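Local coordinates for A-type flavoprotein (Giardia intestinalis, PDB 2Q9U) that probably scavenges dioxygen, using FMN as electron carrier and a mu-oxo-diiron centre as the likely site of oxygen reduction, at residues Glu12-Val17 / Asp164-Ser169; Asp47-Thr52 / Ile138-Leu143. All blocks are in the same frame, centred on the assembly; numbering follows the deposited sequence.

Both contacts join the same two sheets of the beta-lactamase-like domain, about 12 Å apart centre to centre. Contact 1 is largely buried and apolar, isoleucine, valine and phenylalanine packing between an edge turn of one sheet and a strand of the other. Contact 2, nearer the surface, pairs two loops and works mainly by hydrogen bonds and a salt bridge, with a small apolar patch around I138. It is nested in the chain loop that contact 1 closes, and the two touch: D164 OD2 forms a salt bridge with R141 NE at 2.7 Å, and G16 O lies 2.8 Å from D47 N, a probable hydrogen bond. Neither contact lies at the iron or flavin sites.

Contact 1 (Glu12-Val17 / Asp164-Ser169); sequences EMIPGV and DKILFS
I166 meets both I14 and V17, and its side chain can be followed branch by branch. From CB, CG2 goes anti to the backbone N and lies over one face of the F168 ring, 3.7 Å above the plane and offset toward the rim. CG1 takes the position beside the backbone N (chi1 -54°), which aims it at the other segment, and it meets I14 CD1. One bond further, I166 CD1 ends tip to tip against I14 CD1 at 3.6 Å, and it also meets V17 CG2 at 3.9 Å. The other valine methyl, V17 CG1, approaches the edge of the F168 ring near its plane, 4.2 Å from F168 CE1. The phenyl therefore has I166 on a face and V17 at its rim. I14 reaches across with CG1 in the crowded position between N and the carbonyl carbon (chi1 51°) and the chain extended beyond it.

I14 and V17, the two ends of a type II turn closed by V17 N to I14 O, both direct their side chains at the other segment; M13 and I14 form a classic bulge opposite V17. G16 sits at positive phi in this turn, and its N donates to the anti lone pair of E12 OE2 at 2.7 Å, tying the turn to the strand before it. At the outer end the contact becomes polar: one water donates to both P15 O and D164 OD2, 2.7 Å from each, and R141 bonds to the same two oxygens.

Strands 12-14 and 17-24 end one sheet of the metallo-beta-lactamase-like alpha-beta/beta-alpha sandwich, while strand 166-170 lies in the facing sheet between 157-161 and 225-228, whose Y225 and L227 pack against I14 and F168.

Contact 2 (Asp47-Thr52 / Ile138-Leu143); sequences DDECPT and IGKRTL
Two tight loops meet nearly backbone to backbone, with the CA atoms of E49 and G139 4.6 Å apart. One joins strands 39-46 and 52-54; the other is the turn between strands 136-137 and 142-147, closed by I138 N to R141 O. A single backbone bond crosses the gap: C50 N donates to I138 O at 2.8 Å, fairly straight (161°) but from above the carbonyl plane. G139 presents a bare CA 3.4 Å from D48 OD1; a CB would run into that oxygen and E49 CB, and the backbone angles alone call for glycine.

The D48 carboxylate lies across the 139-141 turn. OD1 takes K140 N on its syn lone pair at 2.9 Å and E49 N on its anti one, while the syn lone pair of OD2 takes R141 N at 2.9 Å. R141 runs out extended past it, crossing obliquely, so D48 OD2 meets the guanidinium edge in a salt bridge to NH1 at 3.0 Å, its hydrogen bond weak and the flat groups 87° apart. NH1 also donates to D47 O, and a water links that oxygen to NH2. I138 CG2 packs on T52 OG1 at 3.6 Å, and I138 CB meets C50 CB.

With four N-H groups directed at it, R141 NH1 weakly, D48 is probably held as the anion. R141 pairs more strongly with D164, so its charge probably offsets both carboxylates.

Contact 1 (Glu12-Val17 / Asp164-Ser169)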
ATOM      1  N   GLU A  12       5.976 -24.432  28.266  1.00 15.01           N
ATOM      2  CA  GLU A  12       5.185 -25.625  28.575  1.00 16.17           C
ATOM      3  C   GLU A  12       3.702 -25.243  28.652  1.00 16.94           C
ATOM      4  O   GLU A  12       3.281 -24.533  29.560  1.00 18.28           O
ATOM      5  CB  GLU A  12       5.682 -26.290  29.876  1.00 16.00           C
ATOM      6  CG  GLU A  12       5.301 -27.780  30.003  1.00 16.94           C
ATOM      7  CD  GLU A  12       5.812 -28.421  31.296  1.00 18.37           C
ATOM      8  OE1 GLU A  12       6.451 -27.712  32.093  1.00 19.02           O
ATOM      9  OE2 GLU A  12       5.577 -29.640  31.501  1.00 19.90           O
ATOM     10  N   MET A  13       2.913 -25.701  27.690  1.00 16.86           N
ATOM     11  CA  MET A  13       1.514 -25.297  27.607  1.00 17.62           C
ATOM     12  C   MET A  13       0.620 -26.121  28.511  1.00 17.49           C
ATOM     13  O   MET A  13      -0.266 -25.581  29.199  1.00 16.51           O
ATOM     14  CB  MET A  13       1.059 -25.335  26.178  1.00 16.86           C
ATOM     15  CG  MET A  13       1.417 -23.980  25.513  1.00 18.22           C
ATOM     16  SD  MET A  13       0.958 -24.000  23.839  1.00 18.50           S
ATOM     17  CE  MET A  13      -0.836 -23.944  23.854  1.00 14.09           C
ATOM     18  N   ILE A  14       0.907 -27.413  28.525  1.00 16.48           N
ATOM     19  CA  ILE A  14       0.279 -28.354  29.442  1.00 17.29           C
ATOM     20  C   ILE A  14       1.387 -29.325  29.863  1.00 16.13           C
ATOM     21  O   ILE A  14       2.437 -29.362  29.215  1.00 15.75           O
ATOM     22  CB  ILE A  14      -0.931 -29.083  28.786  1.00 16.67           C
ATOM     23  CG1 ILE A  14      -0.556 -29.694  27.444  1.00 20.35           C
ATOM     24  CG2 ILE A  14      -2.119 -28.116  28.599  1.00 19.64           C
ATOM     25  CD1 ILE A  14      -1.706 -30.231  26.644  1.00 18.91           C
ATOM     26  N   PRO A  15       1.177 -30.092  30.957  1.00 15.64           N
ATOM     27  CA  PRO A  15       2.286 -30.937  31.434  1.00 15.41           C
ATOM     28  C   PRO A  15       2.923 -31.780  30.331  1.00 14.51           C
ATOM     29  O   PRO A  15       2.245 -32.560  29.671  1.00 14.02           O
ATOM     30  CB  PRO A  15       1.636 -31.809  32.511  1.00 15.64           C
ATOM     31  CG  PRO A  15       0.556 -30.875  33.094  1.00 16.06           C
ATOM     32  CD  PRO A  15      -0.015 -30.216  31.827  1.00 16.18           C
ATOM     33  N   GLY A  16       4.206 -31.517  30.115  1.00 14.05           N
ATOM     34  CA  GLY A  16       5.047 -32.258  29.183  1.00 13.24           C
ATOM     35  C   GLY A  16       4.854 -31.902  27.707  1.00 13.22           C
ATOM     36  O   GLY A  16       5.402 -32.590  26.858  1.00 13.16           O
ATOM     37  N   VAL A  17       4.068 -30.853  27.401  1.00 12.62           N
ATOM     38  CA  VAL A  17       3.820 -30.436  25.991  1.00 12.38           C
ATOM     39  C   VAL A  17       4.231 -28.975  25.843  1.00 12.42           C
ATOM     40  O   VAL A  17       3.697 -28.102  26.528  1.00 13.41           O
ATOM     41  CB  VAL A  17       2.356 -30.695  25.499  1.00 12.42           C
ATOM     42  CG1 VAL A  17       2.177 -30.335  24.003  1.00 12.83           C
ATOM     43  CG2 VAL A  17       1.903 -32.177  25.745  1.00 11.50           C
ATOM     44  N   ASP A 164      -3.879 -37.525  27.408  1.00 15.78           N
ATOM     45  CA  ASP A 164      -3.949 -36.123  27.791  1.00 15.58           C
ATOM     46  C   ASP A 164      -5.154 -35.370  27.195  1.00 14.69           C
ATOM     47  O   ASP A 164      -5.399 -34.211  27.552  1.00 14.72           O
ATOM     48  CB  ASP A 164      -2.635 -35.429  27.433  1.00 16.71           C
ATOM     49  CG  ASP A 164      -1.458 -35.915  28.291  1.00 18.09           C
ATOM     50  OD1 ASP A 164      -1.691 -36.717  29.214  1.00 20.50           O
ATOM     51  OD2 ASP A 164      -0.314 -35.499  28.037  1.00 17.61           O
ATOM     52  N   LYS A 165      -5.888 -36.036  26.296  1.00 13.68           N
ATOM     53  CA  LYS A 165      -7.117 -35.512  25.694  1.00 13.83           C
ATOM     54  C   LYS A 165      -6.778 -34.291  24.823  1.00 13.81           C
ATOM     55  O   LYS A 165      -7.509 -33.280  24.817  1.00 12.25           O
ATOM     56  CB  LYS A 165      -8.179 -35.161  26.755  1.00 13.02           C
ATOM     57  CG  LYS A 165      -8.465 -36.303  27.808  1.00 14.85           C
ATOM     58  CD  LYS A 165      -9.019 -37.600  27.149  1.00 15.95           C
ATOM     59  CE  LYS A 165      -9.349 -38.681  28.191  1.00 15.18           C
ATOM     60  NZ  LYS A 165      -8.084 -39.214  28.837  1.00 17.60           N
ATOM     61  N   ILE A 166      -5.673 -34.411  24.090  1.00 13.24           N
ATOM     62  CA  ILE A 166      -5.196 -33.322  23.222  1.00 12.93           C
ATOM     63  C   ILE A 166      -5.488 -33.621  21.768  1.00 12.25           C
ATOM     64  O   ILE A 166      -5.133 -34.688  21.253  1.00 13.64           O
ATOM     65  CB  ILE A 166      -3.673 -33.136  23.302  1.00 13.45           C
ATOM     66  CG1 ILE A 166      -3.179 -32.948  24.737  1.00 14.43           C
ATOM     67  CG2 ILE A 166      -3.232 -31.917  22.457  1.00 14.24           C
ATOM     68  CD1 ILE A 166      -1.706 -33.355  24.885  1.00 17.24           C
ATOM     69  N   LEU A 167      -6.081 -32.655  21.079  1.00 11.48           N
ATOM     70  CA  LEU A 167      -6.196 -32.738  19.642  1.00 10.98           C
ATOM     71  C   LEU A 167      -5.182 -31.761  19.033  1.00 11.40           C
ATOM     72  O   LEU A 167      -5.290 -30.531  19.226  1.00 12.53           O
ATOM     73  CB  LEU A 167      -7.622 -32.378  19.204  1.00 11.09           C
ATOM     74  CG  LEU A 167      -7.867 -32.482  17.694  1.00 11.74           C
ATOM     75  CD1 LEU A 167      -7.780 -33.931  17.206  1.00 13.08           C
ATOM     76  CD2 LEU A 167      -9.202 -31.846  17.252  1.00 11.38           C
ATOM     77  N   PHE A 168      -4.206 -32.282  18.312  1.00 10.75           N
ATOM     78  CA  PHE A 168      -3.295 -31.411  17.536  1.00 11.02           C
ATOM     79  C   PHE A 168      -3.968 -31.228  16.184  1.00 11.10           C
ATOM     80  O   PHE A 168      -3.966 -32.143  15.338  1.00 11.69           O
ATOM     81  CB  PHE A 168      -1.924 -32.077  17.375  1.00 10.05           C
ATOM     82  CG  PHE A 168      -1.183 -32.264  18.674  1.00 11.82           C
ATOM     83  CD1 PHE A 168      -0.425 -31.223  19.220  1.00 11.68           C
ATOM     84  CD2 PHE A 168      -1.212 -33.488  19.334  1.00  9.17           C
ATOM     85  CE1 PHE A 168       0.273 -31.389  20.428  1.00 12.38           C
ATOM     86  CE2 PHE A 168      -0.516 -33.668  20.523  1.00 10.35           C
ATOM     87  CZ  PHE A 168       0.227 -32.626  21.078  1.00  9.55           C
ATOM     88  N   SER A 169      -4.605 -30.078  15.994  1.00 10.91           N
ATOM     89  CA  SER A 169      -5.528 -29.948  14.863  1.00 11.42           C
ATOM     90  C   SER A 169      -4.900 -29.333  13.612  1.00 10.83           C
ATOM     91  O   SER A 169      -5.570 -29.175  12.609  1.00 10.39           O
ATOM     92  CB  SER A 169      -6.756 -29.123  15.281  1.00 11.40           C
ATOM     93  OG  SER A 169      -6.334 -27.863  15.783  1.00 10.43           O
TER
HETATM   94  O   HOH W   1      -0.264 -32.891  28.701  1.00 24.98           O

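Contact 2 (Asp47-Thr52 / Ile138-Leu143)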
ATOM      1  N   ASP A  47       7.411 -34.232  25.724  1.00 13.28           N
ATOM      2  CA  ASP A  47       8.471 -34.806  26.548  1.00 15.46           C
ATOM      3  C   ASP A  47       8.000 -36.187  26.992  1.00 15.84           C
ATOM      4  O   ASP A  47       7.293 -36.307  27.995  1.00 17.70           O
ATOM      5  CB  ASP A  47       8.708 -33.901  27.770  1.00 15.53           C
ATOM      6  CG  ASP A  47       9.757 -34.451  28.726  1.00 20.36           C
ATOM      7  OD1 ASP A  47      10.406 -35.473  28.400  1.00 22.90           O
ATOM      8  OD2 ASP A  47       9.923 -33.851  29.814  1.00 24.25           O
ATOM      9  N   ASP A  48       8.383 -37.230  26.261  1.00 15.83           N
ATOM     10  CA  ASP A  48       8.012 -38.584  26.655  1.00 15.78           C
ATOM     11  C   ASP A  48       9.211 -39.523  26.426  1.00 16.23           C
ATOM     12  O   ASP A  48      10.309 -39.070  26.068  1.00 15.16           O
ATOM     13  CB  ASP A  48       6.755 -39.059  25.902  1.00 16.12           C
ATOM     14  CG  ASP A  48       5.872 -39.983  26.745  1.00 17.47           C
ATOM     15  OD1 ASP A  48       6.400 -40.729  27.620  1.00 18.11           O
ATOM     16  OD2 ASP A  48       4.641 -39.962  26.536  1.00 16.46           O
ATOM     17  N   GLU A  49       9.000 -40.821  26.640  1.00 16.95           N
ATOM     18  CA  GLU A  49      10.079 -41.802  26.484  1.00 19.15           C
ATOM     19  C   GLU A  49      10.631 -41.789  25.056  1.00 18.22           C
ATOM     20  O   GLU A  49      11.837 -41.968  24.837  1.00 18.56           O
ATOM     21  CB  GLU A  49       9.580 -43.204  26.882  1.00 19.25           C
ATOM     22  CG  GLU A  49       9.275 -43.301  28.391  1.00 21.98           C
ATOM     23  CD  GLU A  49       8.510 -44.572  28.764  1.00 24.62           C
ATOM     24  OE1 GLU A  49       8.603 -45.576  28.016  1.00 30.90           O
ATOM     25  OE2 GLU A  49       7.808 -44.558  29.804  1.00 31.72           O
ATOM     26  N   CYS A  50       9.741 -41.548  24.090  1.00 17.46           N
ATOM     27  CA  CYS A  50      10.128 -41.306  22.698  1.00 16.89           C
ATOM     28  C   CYS A  50       9.850 -39.831  22.408  1.00 15.73           C
ATOM     29  O   CYS A  50       8.700 -39.484  22.109  1.00 15.95           O
ATOM     30  CB  CYS A  50       9.253 -42.144  21.776  1.00 15.90           C
ATOM     31  SG  CYS A  50       9.390 -43.933  22.003  1.00 20.00           S
ATOM     32  N   PRO A  51      10.868 -38.961  22.551  1.00 15.56           N
ATOM     33  CA  PRO A  51      10.619 -37.523  22.432  1.00 14.73           C
ATOM     34  C   PRO A  51      10.073 -37.195  21.040  1.00 14.61           C
ATOM     35  O   PRO A  51      10.626 -37.664  20.029  1.00 13.51           O
ATOM     36  CB  PRO A  51      12.012 -36.906  22.659  1.00 14.40           C
ATOM     37  CG  PRO A  51      12.748 -37.940  23.516  1.00 14.66           C
ATOM     38  CD  PRO A  51      12.287 -39.242  22.849  1.00 15.29           C
ATOM     39  N   THR A  52       8.980 -36.418  20.996  1.00 13.69           N
ATOM     40  CA  THR A  52       8.198 -36.292  19.771  1.00 13.27           C
ATOM     41  C   THR A  52       7.926 -34.831  19.439  1.00 13.09           C
ATOM     42  O   THR A  52       7.586 -34.052  20.328  1.00 12.29           O
ATOM     43  CB  THR A  52       6.887 -37.074  19.898  1.00 13.55           C
ATOM     44  OG1 THR A  52       7.191 -38.480  19.978  1.00 12.99           O
ATOM     45  CG2 THR A  52       5.950 -36.833  18.716  1.00 12.95           C
ATOM     46  N   ILE A 138       4.408 -43.643  22.468  1.00 16.66           N
ATOM     47  CA  ILE A 138       5.557 -42.744  22.640  1.00 16.24           C
ATOM     48  C   ILE A 138       6.068 -42.740  24.070  1.00 16.33           C
ATOM     49  O   ILE A 138       6.968 -41.981  24.402  1.00 15.97           O
ATOM     50  CB  ILE A 138       5.319 -41.288  22.095  1.00 16.05           C
ATOM     51  CG1 ILE A 138       4.237 -40.576  22.914  1.00 15.85           C
ATOM     52  CG2 ILE A 138       5.021 -41.311  20.581  1.00 15.07           C
ATOM     53  CD1 ILE A 138       4.105 -39.030  22.667  1.00 16.07           C
ATOM     54  N   GLY A 139       5.498 -43.624  24.895  1.00 17.16           N
ATOM     55  CA  GLY A 139       5.914 -43.814  26.294  1.00 17.35           C
ATOM     56  C   GLY A 139       4.707 -43.921  27.190  1.00 18.11           C
ATOM     57  O   GLY A 139       3.919 -44.859  27.071  1.00 17.96           O
ATOM     58  N   LYS A 140       4.554 -42.948  28.089  1.00 18.93           N
ATOM     59  CA  LYS A 140       3.330 -42.789  28.872  1.00 19.63           C
ATOM     60  C   LYS A 140       2.145 -42.488  27.960  1.00 19.20           C
ATOM     61  O   LYS A 140       1.010 -42.881  28.252  1.00 19.25           O
ATOM     62  CB  LYS A 140       3.500 -41.678  29.926  1.00 20.64           C
ATOM     63  CG  LYS A 140       4.644 -41.955  30.867  1.00 26.84           C
ATOM     64  CD  LYS A 140       4.298 -41.610  32.314  1.00 32.36           C
ATOM     65  CE  LYS A 140       4.824 -42.702  33.257  1.00 35.18           C
ATOM     66  NZ  LYS A 140       4.153 -44.026  32.994  1.00 36.95           N
ATOM     67  N   ARG A 141       2.413 -41.811  26.846  1.00 17.87           N
ATOM     68  CA  ARG A 141       1.353 -41.391  25.932  1.00 17.15           C
ATOM     69  C   ARG A 141       1.279 -42.296  24.701  1.00 16.93           C
ATOM     70  O   ARG A 141       2.241 -42.980  24.348  1.00 17.00           O
ATOM     71  CB  ARG A 141       1.534 -39.914  25.507  1.00 17.57           C
ATOM     72  CG  ARG A 141       1.495 -38.915  26.670  1.00 15.13           C
ATOM     73  CD  ARG A 141       1.815 -37.491  26.189  1.00 15.37           C
ATOM     74  NE  ARG A 141       2.029 -36.516  27.267  1.00 15.21           N
ATOM     75  CZ  ARG A 141       3.171 -36.391  27.949  1.00 17.14           C
ATOM     76  NH1 ARG A 141       4.180 -37.232  27.737  1.00 15.74           N
ATOM     77  NH2 ARG A 141       3.295 -35.446  28.884  1.00 18.59           N
ATOM     78  N   THR A 142       0.116 -42.321  24.076  1.00 16.74           N
ATOM     79  CA  THR A 142      -0.028 -42.851  22.729  1.00 16.45           C
ATOM     80  C   THR A 142      -0.613 -41.759  21.826  1.00 16.64           C
ATOM     81  O   THR A 142      -1.201 -40.779  22.316  1.00 16.61           O
ATOM     82  CB  THR A 142      -0.932 -44.080  22.679  1.00 16.65           C
ATOM     83  OG1 THR A 142      -2.274 -43.728  23.059  1.00 17.36           O
ATOM     84  CG2 THR A 142      -0.402 -45.189  23.611  1.00 16.79           C
ATOM     85  N   LEU A 143      -0.424 -41.924  20.526  1.00 16.00           N
ATOM     86  CA  LEU A 143      -0.958 -40.993  19.528  1.00 15.87           C
ATOM     87  C   LEU A 143      -1.772 -41.725  18.480  1.00 15.47           C
ATOM     88  O   LEU A 143      -1.361 -42.801  17.993  1.00 14.93           O
ATOM     89  CB  LEU A 143       0.182 -40.242  18.840  1.00 15.48           C
ATOM     90  CG  LEU A 143       1.093 -39.367  19.706  1.00 16.59           C
ATOM     91  CD1 LEU A 143       2.173 -38.765  18.837  1.00 16.73           C
ATOM     92  CD2 LEU A 143       0.280 -38.284  20.416  1.00 16.78           C
TER
HETATM   93  O   HOH W   2       5.710 -35.743  30.195  1.00 30.15           O